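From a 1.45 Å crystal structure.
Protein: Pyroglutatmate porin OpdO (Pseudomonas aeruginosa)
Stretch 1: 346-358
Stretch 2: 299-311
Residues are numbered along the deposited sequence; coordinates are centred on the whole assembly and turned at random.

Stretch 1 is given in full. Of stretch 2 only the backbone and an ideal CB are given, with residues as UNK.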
# COMPACT_ATOMS: atom_id res chain seq x y z
N ALA A 346 5.54 0.20 32.28
CA ALA A 346 4.71 -1.00 32.32
C ALA A 346 4.47 -1.53 30.91
O ALA A 346 4.77 -0.87 29.92
CB ALA A 346 3.38 -0.71 32.99
N ASN A 347 3.92 -2.74 30.82
CA ASN A 347 3.58 -3.33 29.53
C ASN A 347 2.14 -3.86 29.55
O ASN A 347 1.86 -4.95 29.06
CB ASN A 347 4.56 -4.44 29.16
CG ASN A 347 5.87 -3.89 28.62
OD1 ASN A 347 6.81 -3.62 29.36
ND2 ASN A 347 5.93 -3.71 27.30
N ASP A 348 1.25 -3.07 30.14
CA ASP A 348 -0.15 -3.46 30.29
C ASP A 348 -1.07 -2.76 29.32
O ASP A 348 -2.28 -2.71 29.51
CB ASP A 348 -0.62 -3.25 31.74
CG ASP A 348 -0.56 -1.79 32.18
OD1 ASP A 348 0.07 -0.97 31.48
OD2 ASP A 348 -1.12 -1.47 33.26
N GLY A 349 -0.49 -2.21 28.25
CA GLY A 349 -1.28 -1.61 27.18
C GLY A 349 -1.96 -2.67 26.34
O GLY A 349 -1.35 -3.67 25.97
N LYS A 350 -3.24 -2.45 26.06
CA LYS A 350 -4.02 -3.39 25.26
C LYS A 350 -4.98 -2.64 24.35
O LYS A 350 -5.48 -1.58 24.70
CB LYS A 350 -4.80 -4.36 26.16
CG LYS A 350 -5.86 -3.70 26.99
CD LYS A 350 -6.50 -4.70 27.94
CE LYS A 350 -7.59 -4.06 28.79
NZ LYS A 350 -8.26 -5.05 29.66
N GLU A 351 -5.24 -3.22 23.19
CA GLU A 351 -6.17 -2.63 22.24
C GLU A 351 -6.76 -3.72 21.37
O GLU A 351 -6.16 -4.77 21.17
CB GLU A 351 -5.47 -1.60 21.35
CG GLU A 351 -4.29 -2.17 20.56
CD GLU A 351 -3.80 -1.23 19.48
OE1 GLU A 351 -4.53 -0.27 19.14
OE2 GLU A 351 -2.69 -1.46 18.94
N TRP A 352 -7.95 -3.47 20.85
CA TRP A 352 -8.47 -4.35 19.81
C TRP A 352 -9.15 -3.54 18.73
O TRP A 352 -9.59 -2.40 18.97
CB TRP A 352 -9.39 -5.43 20.38
CG TRP A 352 -10.64 -4.95 21.07
CD1 TRP A 352 -10.82 -4.78 22.41
CD2 TRP A 352 -11.90 -4.61 20.46
NE1 TRP A 352 -12.10 -4.35 22.68
CE2 TRP A 352 -12.78 -4.24 21.49
CE3 TRP A 352 -12.37 -4.59 19.14
CZ2 TRP A 352 -14.10 -3.85 21.25
CZ3 TRP A 352 -13.68 -4.20 18.90
CH2 TRP A 352 -14.53 -3.84 19.95
N GLU A 353 -9.23 -4.12 17.54
CA GLU A 353 -9.90 -3.47 16.42
C GLU A 353 -10.67 -4.51 15.62
O GLU A 353 -10.15 -5.59 15.33
CB GLU A 353 -8.88 -2.75 15.53
CG GLU A 353 -9.51 -2.11 14.30
CD GLU A 353 -8.53 -1.30 13.45
OE1 GLU A 353 -7.44 -0.93 13.95
OE2 GLU A 353 -8.85 -1.05 12.26
N ARG A 354 -11.91 -4.17 15.29
CA ARG A 354 -12.70 -4.99 14.39
C ARG A 354 -12.97 -4.20 13.12
O ARG A 354 -13.25 -3.00 13.17
CB ARG A 354 -14.04 -5.36 15.03
CG ARG A 354 -14.91 -6.18 14.11
CD ARG A 354 -16.40 -6.03 14.41
NE ARG A 354 -16.84 -4.65 14.62
CZ ARG A 354 -16.91 -3.70 13.68
NH1 ARG A 354 -16.54 -3.94 12.43
NH2 ARG A 354 -17.35 -2.49 14.01
N ASN A 355 -12.90 -4.86 11.97
CA ASN A 355 -13.25 -4.25 10.69
C ASN A 355 -14.26 -5.12 9.97
O ASN A 355 -14.16 -6.35 10.03
CB ASN A 355 -12.06 -4.18 9.72
CG ASN A 355 -10.90 -3.33 10.21
OD1 ASN A 355 -9.83 -3.39 9.61
ND2 ASN A 355 -11.08 -2.52 11.26
N THR A 356 -15.20 -4.50 9.27
CA THR A 356 -16.11 -5.24 8.39
C THR A 356 -16.26 -4.47 7.10
O THR A 356 -16.56 -3.28 7.12
CB THR A 356 -17.49 -5.42 9.03
OG1 THR A 356 -17.35 -6.14 10.26
CG2 THR A 356 -18.42 -6.21 8.08
N ASP A 357 -16.05 -5.15 5.97
CA ASP A 357 -16.19 -4.54 4.65
C ASP A 357 -17.31 -5.25 3.90
O ASP A 357 -17.30 -6.48 3.79
CB ASP A 357 -14.92 -4.70 3.82
CG ASP A 357 -13.79 -3.78 4.26
OD1 ASP A 357 -13.97 -3.03 5.25
OD2 ASP A 357 -12.73 -3.82 3.61
N LEU A 358 -18.26 -4.49 3.38
CA LEU A 358 -19.31 -5.03 2.53
C LEU A 358 -19.23 -4.28 1.22
O LEU A 358 -19.17 -3.05 1.21
CB LEU A 358 -20.68 -4.77 3.16
CG LEU A 358 -21.61 -5.95 3.47
CD1 LEU A 358 -22.98 -5.42 3.87
CD2 LEU A 358 -21.71 -6.88 2.28
N UNK A 299 -1.58 -4.87 10.13
CA UNK A 299 -1.99 -3.51 9.75
C UNK A 299 -3.32 -3.60 9.02
O UNK A 299 -3.42 -4.26 7.97
CB UNK A 299 -0.93 -2.83 8.88
N UNK A 300 -4.33 -2.96 9.59
CA UNK A 300 -5.70 -3.06 9.10
C UNK A 300 -6.32 -1.68 8.88
O UNK A 300 -5.59 -0.75 8.49
CB UNK A 300 -6.55 -3.87 10.08
N UNK A 301 -7.62 -1.51 9.08
CA UNK A 301 -8.26 -0.28 8.61
C UNK A 301 -7.72 0.96 9.30
O UNK A 301 -7.40 1.96 8.65
CB UNK A 301 -9.77 -0.36 8.82
N UNK A 302 -7.62 0.89 10.62
CA UNK A 302 -7.15 2.04 11.38
C UNK A 302 -5.74 1.82 11.91
O UNK A 302 -4.80 2.56 11.57
CB UNK A 302 -8.10 2.33 12.54
N UNK A 303 -5.57 0.77 12.70
CA UNK A 303 -4.31 0.58 13.40
C UNK A 303 -3.28 -0.31 12.72
O UNK A 303 -3.61 -1.16 11.88
CB UNK A 303 -4.61 0.00 14.78
N UNK A 304 -2.02 -0.10 13.08
CA UNK A 304 -0.94 -0.91 12.55
C UNK A 304 -0.46 -1.99 13.52
O UNK A 304 0.30 -2.89 13.13
CB UNK A 304 0.23 -0.01 12.17
N UNK A 305 -0.92 -1.92 14.77
CA UNK A 305 -0.49 -2.84 15.81
C UNK A 305 1.04 -2.88 15.90
O UNK A 305 1.65 -3.90 16.21
CB UNK A 305 -1.05 -4.24 15.54
N UNK A 306 1.62 -1.70 15.67
CA UNK A 306 3.06 -1.55 15.63
C UNK A 306 3.62 -0.75 16.78
O UNK A 306 4.74 -0.24 16.71
CB UNK A 306 3.47 -0.89 14.31
N UNK A 307 2.84 -0.64 17.86
CA UNK A 307 3.29 0.06 19.05
C UNK A 307 4.44 -0.65 19.77
O UNK A 307 4.66 -1.85 19.58
CB UNK A 307 2.11 0.24 20.01
N UNK A 308 5.15 0.10 20.60
CA UNK A 308 6.25 -0.47 21.37
C UNK A 308 5.83 -1.74 22.10
O UNK A 308 4.85 -1.75 22.86
CB UNK A 308 6.78 0.56 22.37
N UNK A 309 6.58 -2.82 21.86
CA UNK A 309 6.39 -4.12 22.53
C UNK A 309 5.10 -4.87 22.17
O UNK A 309 4.80 -5.92 22.75
CB UNK A 309 6.41 -3.90 24.04
N UNK A 310 4.34 -4.36 21.20
CA UNK A 310 3.01 -4.91 20.96
C UNK A 310 3.01 -6.33 20.41
O UNK A 310 3.68 -6.63 19.41
CB UNK A 310 2.25 -4.00 19.99
N UNK A 311 2.24 -7.21 21.05
CA UNK A 311 1.99 -8.56 20.56
C UNK A 311 0.54 -8.61 20.14
O UNK A 311 -0.33 -8.15 20.87
CB UNK A 311 2.31 -9.62 21.61

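Stretch 1 is a beta strand whose alternate side chains, Glu351, Glu353 and Asn355 among them, point toward stretch 2, a loop with no regular strand or helix facing it.

Position 299 points its CB away from the strand, and nothing of stretch 1 comes near. Many residues would do. It is Phe299.

Position 300 points toward the strand, its ideal CB 3.3 Å from Asn355 OD1 and 4.2 Å from Glu353 OE2. A medium aliphatic chain could pack on the Glu353 side chain, and a polar one is possible. It is Ile300. Ile300 CD1 packs 3.3 Å from Glu353 CD.

Position 301 also points toward the strand, with its ideal CB a tight 3.1 Å from Asn355 OD1. Its backbone N can donate to that oxygen, as in any residue but proline. Further out is the acid of Asp357, so a polar chain of some length fits. It is Gln301, extended in t, t. Gln301 N donates to Asn355 OD1 at 2.9 Å. Water 1 donates to both Gln301 OE1 and Asp357 OD1, at 2.8 Å each, and so bridges them.

Position 302 points sideways, its ideal CB 3.5 Å from Glu353 OE2, so an aliphatic or a polar chain could go there. Its N faces the same oxygen, which argues against proline. It is Ile302, and Ile302 N donates to Glu353 OE2 at 2.8 Å.

Position 303 has an ideal CB only 3.1 Å from Glu353 OE1. A small residue, glycine or perhaps alanine, suits; the backbone does not require glycine. It is Gly303. Gly303 N donates to Glu353 OE1 at 2.8 Å, so the two carboxylate oxygens of Glu353 take successive backbone NH groups. Asn355 ND2 also donates to Glu353 OE2 at 2.9 Å.

Position 304 points away, and small or polar residues would serve. It is Asp304, whose OD1 accepts from the N of position 306.

Position 305 has phi/psi of 53/36, where glycine, asparagine or aspartate are common. Its CB points sideways, yet a long chain could reach the strand. It is Phe305. Glu353 CB lies at the ring edge, 3.8 Å from Phe305 CZ. Water 2 accepts from Phe305 N and donates to Glu351 OE2.

At 306 nothing of stretch 1 is near, so many residues could fit. It is Gly306.

Position 307 points toward Glu351 and opens a type II turn. A polar donor suits. It is Asn307, with Asn307 ND2 3.4 Å from Glu351 OE2.

Position 308 points sideways, unconstrained by stretch 1; many side chains would do. It is Val308.

Position 309 has positive phi and sits by the Asn347 amide. Glycine or asparagine would fit the backbone; an acceptor suits the amide. It is Asp309: Asn347 ND2 donates to Asp309 OD2 at 2.8 Å.

Position 310 points sideways, but a long chain could reach Glu351. A base might be expected. It is Glu310. Glu310 OE2 lies 2.4 Å from Glu351 OE2, so one acid probably holds a proton; which one is open. Glu310 OE1 accepts from Asn307 ND2.

Position 311 is out of reach, so many residues would do. It is Arg311.

Stretch 2, residues 299-311: FIQIGDFGNVDER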
# COMPACT_ATOMS: atom_id res chain seq x y z
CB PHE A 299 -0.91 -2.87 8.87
CG PHE A 299 -1.38 -1.67 8.06
CD1 PHE A 299 -1.85 -0.53 8.68
CD2 PHE A 299 -1.26 -1.69 6.68
CE1 PHE A 299 -2.25 0.58 7.91
CE2 PHE A 299 -1.65 -0.59 5.92
CZ PHE A 299 -2.15 0.54 6.54
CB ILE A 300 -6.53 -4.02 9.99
CG1 ILE A 300 -6.54 -3.57 11.46
CG2 ILE A 300 -5.98 -5.43 9.88
CD1 ILE A 300 -7.63 -4.27 12.27
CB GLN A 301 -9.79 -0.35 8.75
CG GLN A 301 -10.50 0.90 8.25
CD GLN A 301 -12.01 0.73 8.20
OE1 GLN A 301 -12.53 -0.38 7.99
NE2 GLN A 301 -12.74 1.82 8.39
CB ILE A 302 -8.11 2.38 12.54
CG1 ILE A 302 -9.50 2.71 11.98
CG2 ILE A 302 -7.56 3.55 13.37
CD1 ILE A 302 -10.55 2.98 13.04
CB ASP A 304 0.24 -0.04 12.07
CG ASP A 304 0.86 0.79 13.17
OD1 ASP A 304 0.57 0.56 14.37
OD2 ASP A 304 1.68 1.67 12.82
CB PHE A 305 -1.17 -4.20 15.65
CG PHE A 305 -2.64 -4.13 15.95
CD1 PHE A 305 -3.13 -4.42 17.22
CD2 PHE A 305 -3.53 -3.66 14.98
CE1 PHE A 305 -4.48 -4.29 17.51
CE2 PHE A 305 -4.88 -3.53 15.26
CZ PHE A 305 -5.36 -3.85 16.53
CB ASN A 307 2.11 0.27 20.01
CG ASN A 307 1.07 1.19 19.43
OD1 ASN A 307 1.26 2.42 19.41
ND2 ASN A 307 -0.04 0.63 18.96
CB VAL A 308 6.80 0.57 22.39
CG1 VAL A 308 7.86 -0.05 23.28
CG2 VAL A 308 7.34 1.79 21.65
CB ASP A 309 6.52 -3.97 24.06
CG ASP A 309 7.93 -3.69 24.50
OD1 ASP A 309 8.87 -4.07 23.78
OD2 ASP A 309 8.12 -3.10 25.59
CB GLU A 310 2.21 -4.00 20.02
CG GLU A 310 0.74 -4.38 19.98
CD GLU A 310 -0.15 -3.25 19.51
OE1 GLU A 310 0.39 -2.27 18.95
OE2 GLU A 310 -1.38 -3.34 19.74
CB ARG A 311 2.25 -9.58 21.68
CG ARG A 311 1.79 -10.99 21.36
CD ARG A 311 2.04 -11.92 22.54
NE ARG A 311 1.38 -11.44 23.75
CZ ARG A 311 1.83 -11.65 24.98
NH1 ARG A 311 2.96 -12.33 25.17
NH2 ARG A 311 1.17 -11.17 26.03
O HOH W 1 -11.62 -2.67 6.70
O HOH W 2 -2.85 -0.37 16.38
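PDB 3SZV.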